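Local coordinates for malonyl CoA-acyl carrier protein transacylase (Staphylococcus aureus, PDB 3IM9), which catalyses the transfer of the malonyl group from malonyl-CoA to holo-acyl carrier protein, a step of bacterial fatty acid biosynthesis, at residues Val105-Leu110 with Ala230-Val235; Asn168-Ile173 with Gln262-Thr267; Asp276-Ile281 with Arg296-Thr301. All coordinates share one frame; numbering follows the deposited sequence.

Contact 1: Val105-Leu110 with Ala230-Val235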
loop_
_atom_site.group_PDB
_atom_site.type_symbol
_atom_site.label_atom_id
_atom_site.label_comp_id
_atom_site.label_asym_id
_atom_site.label_seq_id
_atom_site.Cartn_x
_atom_site.Cartn_y
_atom_site.Cartn_z
ATOM N N VAL A 105 0.904 -8.642 8.501
ATOM C CA VAL A 105 -0.053 -9.479 9.256
ATOM C C VAL A 105 -0.143 -10.836 8.553
ATOM O O VAL A 105 -0.152 -11.895 9.256
ATOM C CB VAL A 105 -1.434 -8.750 9.231
ATOM C CG1 VAL A 105 -2.581 -9.661 9.768
ATOM C CG2 VAL A 105 -1.353 -7.486 10.086
ATOM N N ALA A 106 -0.206 -10.889 7.222
ATOM C CA ALA A 106 -0.375 -12.142 6.457
ATOM C C ALA A 106 0.822 -13.116 6.767
ATOM O O ALA A 106 0.615 -14.359 6.920
ATOM C CB ALA A 106 -0.447 -11.876 4.938
ATOM N N ALA A 107 2.018 -12.536 6.905
ATOM C CA ALA A 107 3.278 -13.329 7.063
ATOM C C ALA A 107 3.586 -13.478 8.548
ATOM O O ALA A 107 4.673 -14.010 8.868
ATOM C CB ALA A 107 4.416 -12.573 6.359
ATOM N N ASP A 108 2.709 -13.070 9.452
ATOM C CA ASP A 108 2.916 -13.223 10.894
ATOM C C ASP A 108 4.119 -12.494 11.441
ATOM O O ASP A 108 4.601 -12.774 12.564
ATOM C CB ASP A 108 3.024 -14.746 11.212
ATOM C CG ASP A 108 1.633 -15.394 11.262
ATOM O OD1 ASP A 108 0.604 -14.612 11.344
ATOM O OD2 ASP A 108 1.533 -16.656 11.151
ATOM N N VAL A 109 4.537 -11.443 10.720
ATOM C CA VAL A 109 5.460 -10.472 11.324
ATOM C C VAL A 109 4.852 -9.730 12.478
ATOM O O VAL A 109 5.495 -9.385 13.457
ATOM C CB VAL A 109 6.005 -9.518 10.200
ATOM C CG1 VAL A 109 6.819 -8.437 10.867
ATOM C CG2 VAL A 109 6.744 -10.297 9.143
ATOM N N LEU A 110 3.603 -9.312 12.304
ATOM C CA LEU A 110 2.877 -8.571 13.285
ATOM C C LEU A 110 1.507 -9.263 13.455
ATOM O O LEU A 110 0.968 -9.755 12.470
ATOM C CB LEU A 110 2.556 -7.134 12.835
ATOM C CG LEU A 110 3.774 -6.207 12.765
ATOM C CD1 LEU A 110 3.250 -4.858 12.104
ATOM C CD2 LEU A 110 4.427 -5.885 14.149
ATOM N N ALA A 230 9.244 -13.251 9.205
ATOM C CA ALA A 230 8.107 -13.529 8.308
ATOM C C ALA A 230 8.088 -15.044 8.004
ATOM O O ALA A 230 9.184 -15.633 7.717
ATOM C CB ALA A 230 8.309 -12.730 7.000
ATOM N N LYS A 231 6.894 -15.618 7.906
ATOM C CA LYS A 231 6.765 -17.012 7.520
ATOM C C LYS A 231 6.957 -17.282 6.031
ATOM O O LYS A 231 7.231 -18.431 5.611
ATOM C CB LYS A 231 5.403 -17.522 8.007
ATOM C CG LYS A 231 5.302 -17.825 9.513
ATOM C CD LYS A 231 3.872 -18.389 9.829
ATOM C CE LYS A 231 3.626 -18.873 11.281
ATOM N NZ LYS A 231 4.434 -18.110 12.207
ATOM N N PHE A 232 6.909 -16.242 5.182
ATOM C CA PHE A 232 7.240 -16.349 3.751
ATOM C C PHE A 232 7.679 -14.886 3.421
ATOM O O PHE A 232 7.317 -13.973 4.200
ATOM C CB PHE A 232 6.060 -16.872 2.874
ATOM C CG PHE A 232 4.722 -16.247 3.221
ATOM C CD1 PHE A 232 3.875 -16.851 4.174
ATOM C CD2 PHE A 232 4.292 -15.015 2.635
ATOM C CE1 PHE A 232 2.659 -16.304 4.531
ATOM C CE2 PHE A 232 3.051 -14.451 3.032
ATOM C CZ PHE A 232 2.252 -15.013 3.984
ATOM N N PRO A 233 8.464 -14.713 2.336
ATOM C CA PRO A 233 9.080 -13.373 2.102
ATOM C C PRO A 233 8.026 -12.274 1.778
ATOM O O PRO A 233 7.096 -12.469 1.011
ATOM C CB PRO A 233 9.963 -13.570 0.879
ATOM C CG PRO A 233 10.294 -15.175 0.836
ATOM C CD PRO A 233 8.985 -15.743 1.414
ATOM N N VAL A 234 8.306 -11.123 2.378
ATOM C CA VAL A 234 7.521 -9.871 2.157
ATOM C C VAL A 234 8.424 -9.081 1.196
ATOM O O VAL A 234 9.597 -8.733 1.578
ATOM C CB VAL A 234 7.322 -9.143 3.439
ATOM C CG1 VAL A 234 6.573 -7.807 3.141
ATOM C CG2 VAL A 234 6.574 -9.985 4.498
ATOM N N VAL A 235 7.952 -8.775 -0.009
ATOM C CA VAL A 235 8.750 -7.964 -0.952
ATOM C C VAL A 235 8.513 -6.515 -0.551
ATOM O O VAL A 235 7.410 -6.009 -0.714
ATOM C CB VAL A 235 8.396 -8.234 -2.377
ATOM C CG1 VAL A 235 9.311 -7.430 -3.352
ATOM C CG2 VAL A 235 8.645 -9.750 -2.642
HETATM O O HOH W 1 6.248 -15.317 12.631
#

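Contact 2: Asn168-Ile173 with Gln262-Thr267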
loop_
_atom_site.group_PDB
_atom_site.type_symbol
_atom_site.label_atom_id
_atom_site.label_comp_id
_atom_site.label_asym_id
_atom_site.label_seq_id
_atom_site.Cartn_x
_atom_site.Cartn_y
_atom_site.Cartn_z
ATOM N N ASN A 168 4.421 3.092 -9.922
ATOM C CA ASN A 168 3.261 2.167 -9.971
ATOM C C ASN A 168 3.220 1.247 -11.158
ATOM O O ASN A 168 3.039 0.048 -10.967
ATOM C CB ASN A 168 1.945 2.968 -9.822
ATOM C CG ASN A 168 1.798 3.559 -8.418
ATOM O OD1 ASN A 168 2.515 3.177 -7.493
ATOM N ND2 ASN A 168 0.801 4.439 -8.259
ATOM N N CYS A 169 3.277 1.788 -12.366
ATOM C CA CYS A 169 3.309 0.948 -13.584
ATOM C C CYS A 169 3.828 1.837 -14.688
ATOM O O CYS A 169 3.962 3.040 -14.522
ATOM C CB CYS A 169 1.928 0.369 -13.917
ATOM S SG CYS A 169 0.674 1.579 -14.405
ATOM N N PRO A 170 4.199 1.278 -15.816
ATOM C CA PRO A 170 4.568 2.141 -16.950
ATOM C C PRO A 170 3.493 3.136 -17.221
ATOM O O PRO A 170 2.275 2.769 -17.370
ATOM C CB PRO A 170 4.641 1.123 -18.111
ATOM C CG PRO A 170 5.112 -0.119 -17.450
ATOM C CD PRO A 170 4.222 -0.170 -16.159
ATOM N N GLY A 171 3.877 4.436 -17.228
ATOM C CA GLY A 171 2.906 5.522 -17.469
ATOM C C GLY A 171 2.161 6.010 -16.247
ATOM O O GLY A 171 1.253 6.757 -16.376
ATOM N N GLN A 172 2.504 5.472 -15.042
ATOM C CA GLN A 172 1.832 6.039 -13.859
ATOM C C GLN A 172 2.888 6.157 -12.750
ATOM O O GLN A 172 3.286 5.176 -12.119
ATOM C CB GLN A 172 0.693 5.154 -13.401
ATOM C CG GLN A 172 -0.016 5.793 -12.134
ATOM C CD GLN A 172 -1.107 4.901 -11.605
ATOM O OE1 GLN A 172 -2.045 4.480 -12.381
ATOM N NE2 GLN A 172 -1.087 4.660 -10.353
ATOM N N ILE A 173 3.355 7.405 -12.498
ATOM C CA ILE A 173 4.375 7.714 -11.483
ATOM C C ILE A 173 3.794 8.824 -10.644
ATOM O O ILE A 173 3.514 9.886 -11.170
ATOM C CB ILE A 173 5.738 8.180 -12.114
ATOM C CG1 ILE A 173 6.303 7.109 -13.129
ATOM C CG2 ILE A 173 6.743 8.475 -10.986
ATOM C CD1 ILE A 173 6.468 5.738 -12.614
ATOM N N GLN A 262 8.518 1.151 -4.524
ATOM C CA GLN A 262 9.020 0.490 -5.739
ATOM C C GLN A 262 8.087 -0.566 -6.249
ATOM O O GLN A 262 8.420 -1.766 -6.247
ATOM C CB GLN A 262 10.441 -0.070 -5.459
ATOM C CG GLN A 262 11.411 1.025 -4.985
ATOM C CD GLN A 262 11.866 1.923 -6.120
ATOM O OE1 GLN A 262 11.538 1.759 -7.292
ATOM N NE2 GLN A 262 12.586 2.993 -5.733
ATOM N N PHE A 263 6.864 -0.201 -6.651
ATOM C CA PHE A 263 5.914 -1.256 -7.030
ATOM C C PHE A 263 6.266 -1.977 -8.305
ATOM O O PHE A 263 6.098 -3.211 -8.334
ATOM C CB PHE A 263 4.476 -0.671 -7.080
ATOM C CG PHE A 263 3.420 -1.774 -7.176
ATOM C CD1 PHE A 263 2.875 -2.064 -8.411
ATOM C CD2 PHE A 263 3.082 -2.481 -6.048
ATOM C CE1 PHE A 263 1.941 -3.133 -8.543
ATOM C CE2 PHE A 263 2.093 -3.525 -6.102
ATOM C CZ PHE A 263 1.524 -3.850 -7.374
ATOM N N ILE A 264 6.752 -1.252 -9.312
ATOM C CA ILE A 264 7.152 -1.946 -10.566
ATOM C C ILE A 264 8.287 -2.942 -10.234
ATOM O O ILE A 264 8.163 -4.124 -10.619
ATOM C CB ILE A 264 7.609 -0.944 -11.636
ATOM C CG1 ILE A 264 6.382 -0.113 -12.070
ATOM C CG2 ILE A 264 8.158 -1.662 -12.888
ATOM C CD1 ILE A 264 6.839 1.033 -13.004
ATOM N N ASN A 265 9.347 -2.511 -9.519
ATOM C CA ASN A 265 10.490 -3.426 -9.366
ATOM C C ASN A 265 10.104 -4.591 -8.487
ATOM O O ASN A 265 10.650 -5.695 -8.648
ATOM C CB ASN A 265 11.660 -2.680 -8.783
ATOM C CG ASN A 265 12.332 -1.740 -9.758
ATOM O OD1 ASN A 265 13.080 -0.858 -9.310
ATOM N ND2 ASN A 265 12.055 -1.863 -11.010
ATOM N N SER A 266 9.220 -4.354 -7.505
ATOM C CA SER A 266 8.757 -5.455 -6.626
ATOM C C SER A 266 7.932 -6.457 -7.443
ATOM O O SER A 266 8.090 -7.710 -7.198
ATOM C CB SER A 266 7.868 -4.899 -5.543
ATOM O OG SER A 266 8.565 -4.028 -4.673
ATOM N N THR A 267 7.030 -6.005 -8.329
ATOM C CA THR A 267 6.287 -6.886 -9.181
ATOM C C THR A 267 7.255 -7.710 -10.057
ATOM O O THR A 267 7.090 -8.976 -10.174
ATOM C CB THR A 267 5.297 -6.118 -10.072
ATOM O OG1 THR A 267 4.360 -5.448 -9.200
ATOM C CG2 THR A 267 4.467 -7.080 -10.940
#

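Contact 3: Asp276-Ile281 with Arg296-Thr301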
loop_
_atom_site.group_PDB
_atom_site.type_symbol
_atom_site.label_atom_id
_atom_site.label_comp_id
_atom_site.label_asym_id
_atom_site.label_seq_id
_atom_site.Cartn_x
_atom_site.Cartn_y
_atom_site.Cartn_z
ATOM N N ASP A 276 3.491 -16.404 -10.968
ATOM C CA ASP A 276 2.641 -16.210 -12.140
ATOM C C ASP A 276 1.157 -16.037 -11.797
ATOM O O ASP A 276 0.315 -16.081 -12.649
ATOM C CB ASP A 276 2.829 -17.324 -13.193
ATOM C CG ASP A 276 2.563 -18.642 -12.642
ATOM O OD1 ASP A 276 2.865 -19.635 -13.358
ATOM O OD2 ASP A 276 2.093 -18.772 -11.511
ATOM N N HIS A 277 0.907 -15.860 -10.515
ATOM C CA HIS A 277 -0.485 -15.638 -10.084
ATOM C C HIS A 277 -0.393 -14.679 -8.866
ATOM O O HIS A 277 0.295 -14.920 -7.889
ATOM C CB HIS A 277 -1.095 -16.979 -9.613
ATOM C CG HIS A 277 -2.584 -16.894 -9.288
ATOM N ND1 HIS A 277 -3.288 -17.914 -8.659
ATOM C CD2 HIS A 277 -3.502 -15.906 -9.523
ATOM C CE1 HIS A 277 -4.555 -17.549 -8.521
ATOM N NE2 HIS A 277 -4.707 -16.333 -9.026
ATOM N N PHE A 278 -1.060 -13.532 -9.034
ATOM C CA PHE A 278 -1.147 -12.567 -7.947
ATOM C C PHE A 278 -2.621 -12.524 -7.526
ATOM O O PHE A 278 -3.507 -12.309 -8.357
ATOM C CB PHE A 278 -0.749 -11.169 -8.481
ATOM C CG PHE A 278 0.728 -11.050 -8.817
ATOM C CD1 PHE A 278 1.174 -11.367 -10.141
ATOM C CD2 PHE A 278 1.600 -10.637 -7.854
ATOM C CE1 PHE A 278 2.552 -11.254 -10.449
ATOM C CE2 PHE A 278 3.000 -10.486 -8.142
ATOM C CZ PHE A 278 3.436 -10.813 -9.454
ATOM N N ILE A 279 -2.830 -12.558 -6.243
ATOM C CA ILE A 279 -4.177 -12.513 -5.639
ATOM C C ILE A 279 -4.185 -11.241 -4.800
ATOM O O ILE A 279 -3.563 -11.139 -3.747
ATOM C CB ILE A 279 -4.400 -13.683 -4.764
ATOM C CG1 ILE A 279 -4.292 -14.982 -5.631
ATOM C CG2 ILE A 279 -5.877 -13.629 -4.136
ATOM C CD1 ILE A 279 -4.512 -16.324 -4.740
ATOM N N GLU A 280 -5.011 -10.286 -5.296
ATOM C CA GLU A 280 -5.260 -9.000 -4.552
ATOM C C GLU A 280 -6.394 -9.174 -3.564
ATOM O O GLU A 280 -7.447 -9.775 -3.881
ATOM C CB GLU A 280 -5.531 -7.949 -5.593
ATOM C CG GLU A 280 -5.630 -6.510 -4.920
ATOM C CD GLU A 280 -5.776 -5.430 -5.948
ATOM O OE1 GLU A 280 -5.970 -5.666 -7.161
ATOM O OE2 GLU A 280 -5.623 -4.258 -5.487
ATOM N N ILE A 281 -6.189 -8.721 -2.334
ATOM C CA ILE A 281 -7.173 -8.977 -1.263
ATOM C C ILE A 281 -7.429 -7.612 -0.570
ATOM O O ILE A 281 -6.538 -7.035 0.099
ATOM C CB ILE A 281 -6.608 -10.000 -0.223
ATOM C CG1 ILE A 281 -6.330 -11.297 -1.010
ATOM C CG2 ILE A 281 -7.607 -10.180 0.959
ATOM C CD1 ILE A 281 -5.586 -12.351 -0.067
ATOM N N ARG A 296 1.487 -8.640 -18.899
ATOM C CA ARG A 296 0.156 -9.047 -19.326
ATOM C C ARG A 296 -0.092 -10.538 -19.336
ATOM O O ARG A 296 -1.211 -10.931 -19.628
ATOM C CB ARG A 296 -0.201 -8.455 -20.717
ATOM C CG ARG A 296 0.752 -8.883 -21.799
ATOM C CD ARG A 296 0.271 -8.513 -23.233
ATOM N NE ARG A 296 0.373 -7.070 -23.546
ATOM C CZ ARG A 296 0.475 -6.561 -24.781
ATOM N NH1 ARG A 296 0.514 -7.359 -25.841
ATOM N NH2 ARG A 296 0.538 -5.247 -24.965
ATOM N N ASP A 297 0.890 -11.345 -18.952
ATOM C CA ASP A 297 0.778 -12.785 -19.019
ATOM C C ASP A 297 0.497 -13.436 -17.683
ATOM O O ASP A 297 0.109 -14.598 -17.649
ATOM C CB ASP A 297 2.075 -13.427 -19.531
ATOM C CG ASP A 297 2.390 -13.077 -20.984
ATOM O OD1 ASP A 297 1.441 -12.866 -21.764
ATOM O OD2 ASP A 297 3.588 -13.025 -21.311
ATOM N N VAL A 298 0.781 -12.775 -16.566
ATOM C CA VAL A 298 0.519 -13.410 -15.295
ATOM C C VAL A 298 -0.996 -13.437 -14.941
ATOM O O VAL A 298 -1.775 -12.583 -15.350
ATOM C CB VAL A 298 1.296 -12.731 -14.117
ATOM C CG1 VAL A 298 2.820 -12.885 -14.347
ATOM C CG2 VAL A 298 0.887 -11.215 -13.879
ATOM N N LYS A 299 -1.400 -14.395 -14.129
ATOM C CA LYS A 299 -2.812 -14.495 -13.760
ATOM C C LYS A 299 -3.151 -13.550 -12.585
ATOM O O LYS A 299 -2.333 -13.429 -11.688
ATOM C CB LYS A 299 -3.131 -15.912 -13.295
ATOM C CG LYS A 299 -4.576 -16.156 -12.808
ATOM C CD LYS A 299 -4.740 -17.649 -12.505
ATOM C CE LYS A 299 -6.155 -18.001 -12.038
ATOM N NZ LYS A 299 -7.216 -17.536 -13.001
ATOM N N LEU A 300 -4.326 -12.907 -12.648
ATOM C CA LEU A 300 -4.726 -11.959 -11.610
ATOM C C LEU A 300 -6.052 -12.368 -11.041
ATOM O O LEU A 300 -6.991 -12.634 -11.804
ATOM C CB LEU A 300 -4.821 -10.536 -12.237
ATOM C CG LEU A 300 -3.472 -10.012 -12.786
ATOM C CD1 LEU A 300 -3.654 -8.770 -13.708
ATOM C CD2 LEU A 300 -2.403 -9.856 -11.687
ATOM N N THR A 301 -6.127 -12.524 -9.728
ATOM C CA THR A 301 -7.358 -12.760 -9.027
ATOM C C THR A 301 -7.615 -11.632 -8.047
ATOM O O THR A 301 -6.674 -11.205 -7.374
ATOM C CB THR A 301 -7.265 -14.093 -8.247
ATOM O OG1 THR A 301 -7.119 -15.162 -9.233
ATOM C CG2 THR A 301 -8.544 -14.311 -7.393
#

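Contact 1: Val105-Leu110 with Ala230-Val235
Lys231 lies across Asp108, and its backbone ties the same loop down. Its N donates to Ala107 O at 2.9 Å, a nearly straight bond (167°) that uses a lone pair in the carbonyl plane. CB and CG of Lys231 stay close to that same oxygen. Chi1 (-76°) puts CG anti to the carbonyl carbon, 4.2 Å from Asp108 CB; the chain from there crosses the aspartate obliquely. Its CD and CE pass Asp108 OD2, CE at 3.1 Å. The bend at chi4 leaves NZ 3.4 Å from Asp108 OD2, a long salt bridge. A water that donates to Asp108 O also accepts a weak bond from Lys231 NZ.

Next to this polar pair the contact is apolar. Ala107 CB sits over one face of the Phe232 ring, 4.2 Å from its centroid, in a CH-pi contact offset toward the rim. The same methyl meets Ala230 CB and Val234 CG2, and Val109 CG2 packs on Ala230 CB at 3.6 Å. Phe232 also touches Thr93 of strand 92-95. The turn that ends helix 99-106 is thus tied to 230-235 by one backbone bond and by alanine and valine methyls packed against each other and the Phe232 ring. The long salt bridge, with an exposed lysine and a water beside it, probably adds little.

Contact 2: Asn168-Ile173 with Gln262-Thr267
A classic beta bulge, in which Asn168 and Cys169 both face Gln172, meets the first turn of helix 263-272 here. A type II turn from Cys169 to Gln172 closes the hairpin of strands 162-169 and 172-176, with the bulge at its end. Two side chains of the helix carry the contact. Ile264 points at the hairpin, and its CG1 lies 3.5 Å from Asn168 O. The chain runs on extended (chi2 172°), which carries CD1 past that carbonyl to Cys169 C at 3.5 Å. The same methyl brushes the Pro170 ring at CD, 4.3 Å away. Phe263 approaches Asn168 O edge-on: its CD1 is 3.3 Å from the oxygen, which lies near the ring plane. This oxygen is buried without a hydrogen-bond partner; the weakly positive ring edge and Ile264 CG1 are what it meets from the helix.

The helix start is held from within. Gln262, at the N-cap position, accepts at its O from both Ser266 N and Ser266 OG, from opposite faces of the carbonyl plane. Thr267 OG1 bonds to Phe263 O at 3.0 Å and also lies over one face of the Phe263 ring. The contact seats this helix start, which follows edge strand 261-262 of the mixed sheet, against the hairpin of that sheet. The helix start also meets Met94 of strand 92-95 and Leu290 of helix 286-294.

Contact 3: Asp276-Ile281 with Arg296-Thr301
This is a parallel strand pairing at one side of the four-stranded parallel sheet, where strand 299-303 is an edge strand of the sheet and strand 275-281 is its neighbour. The short strand segments run at 16° to each other, 4.8 Å apart at closest approach. Four backbone bonds join them. Lys299 N donates to Asp276 O, and Lys299 O accepts from Phe278 N. Thr301 N then donates to Phe278 O, and Thr301 O accepts from Glu280 N at 2.8 Å.

His277, Lys299, Ile279 and Thr301 share one face of the sheet. The His277 ring is sandwiched there. Lys299 CD lies over the ring centre, 3.7 Å from the centroid, as a CH-pi contact, and Ile279 CG1 covers the opposite face nearer the rim. Chi1 of 177° sets Lys299 CG anti to the backbone N, 3.5 Å from His277 CD2, and the chain then runs beside the ring. At the ring edge, in plane, His277 NE2 and Thr301 OG1 share a nearly straight hydrogen bond of 2.7 Å; either atom may be the donor. This bond and the two covered faces together hold the ring in its rotation.

On the other face the contact itself is apolar. Phe278 CB meets Leu300 CD2 at 3.8 Å, and Val298 CG2 touches the Phe278 ring at its CD1-CE1 edge. Ile291 of helix 286-294 packs on Phe278, Val298 and Leu300, and Ile271 of helix 263-272 adds to Phe278 and Val298. Glu280 is the polar exception: its carboxylate bonds to Ser288 OG and Leu287 N at the start of helix 286-294. Strand 275-281, helix 286-294 and strand 299-303 form a beta-alpha-beta crossover, the standard connection of parallel alpha/beta sheets.

The three contacts lie within one acyl transferase domain. Contacts 1 and 2 alternate along the chain, whereas contact 3 follows both. Contact 3 pairs two strands of the parallel sheet. Contact 2 sets the hairpin of the mixed sheet against helix 263-272, which leads into strand 275-281 and packs on it through Thr267 and Phe278. Strand 234-235 of contact 1 runs by strand 92-95 of the parallel sheet. The centres of contacts 1 and 2 are 22 Å apart, yet Val235 touches Ser266. Contacts 1 and 3 do not touch. Contact 2 therefore bridges the other two and links the two sheets. It lies nearest the probable active site, with the Asn168 side chain about 8 Å from that of Ser97.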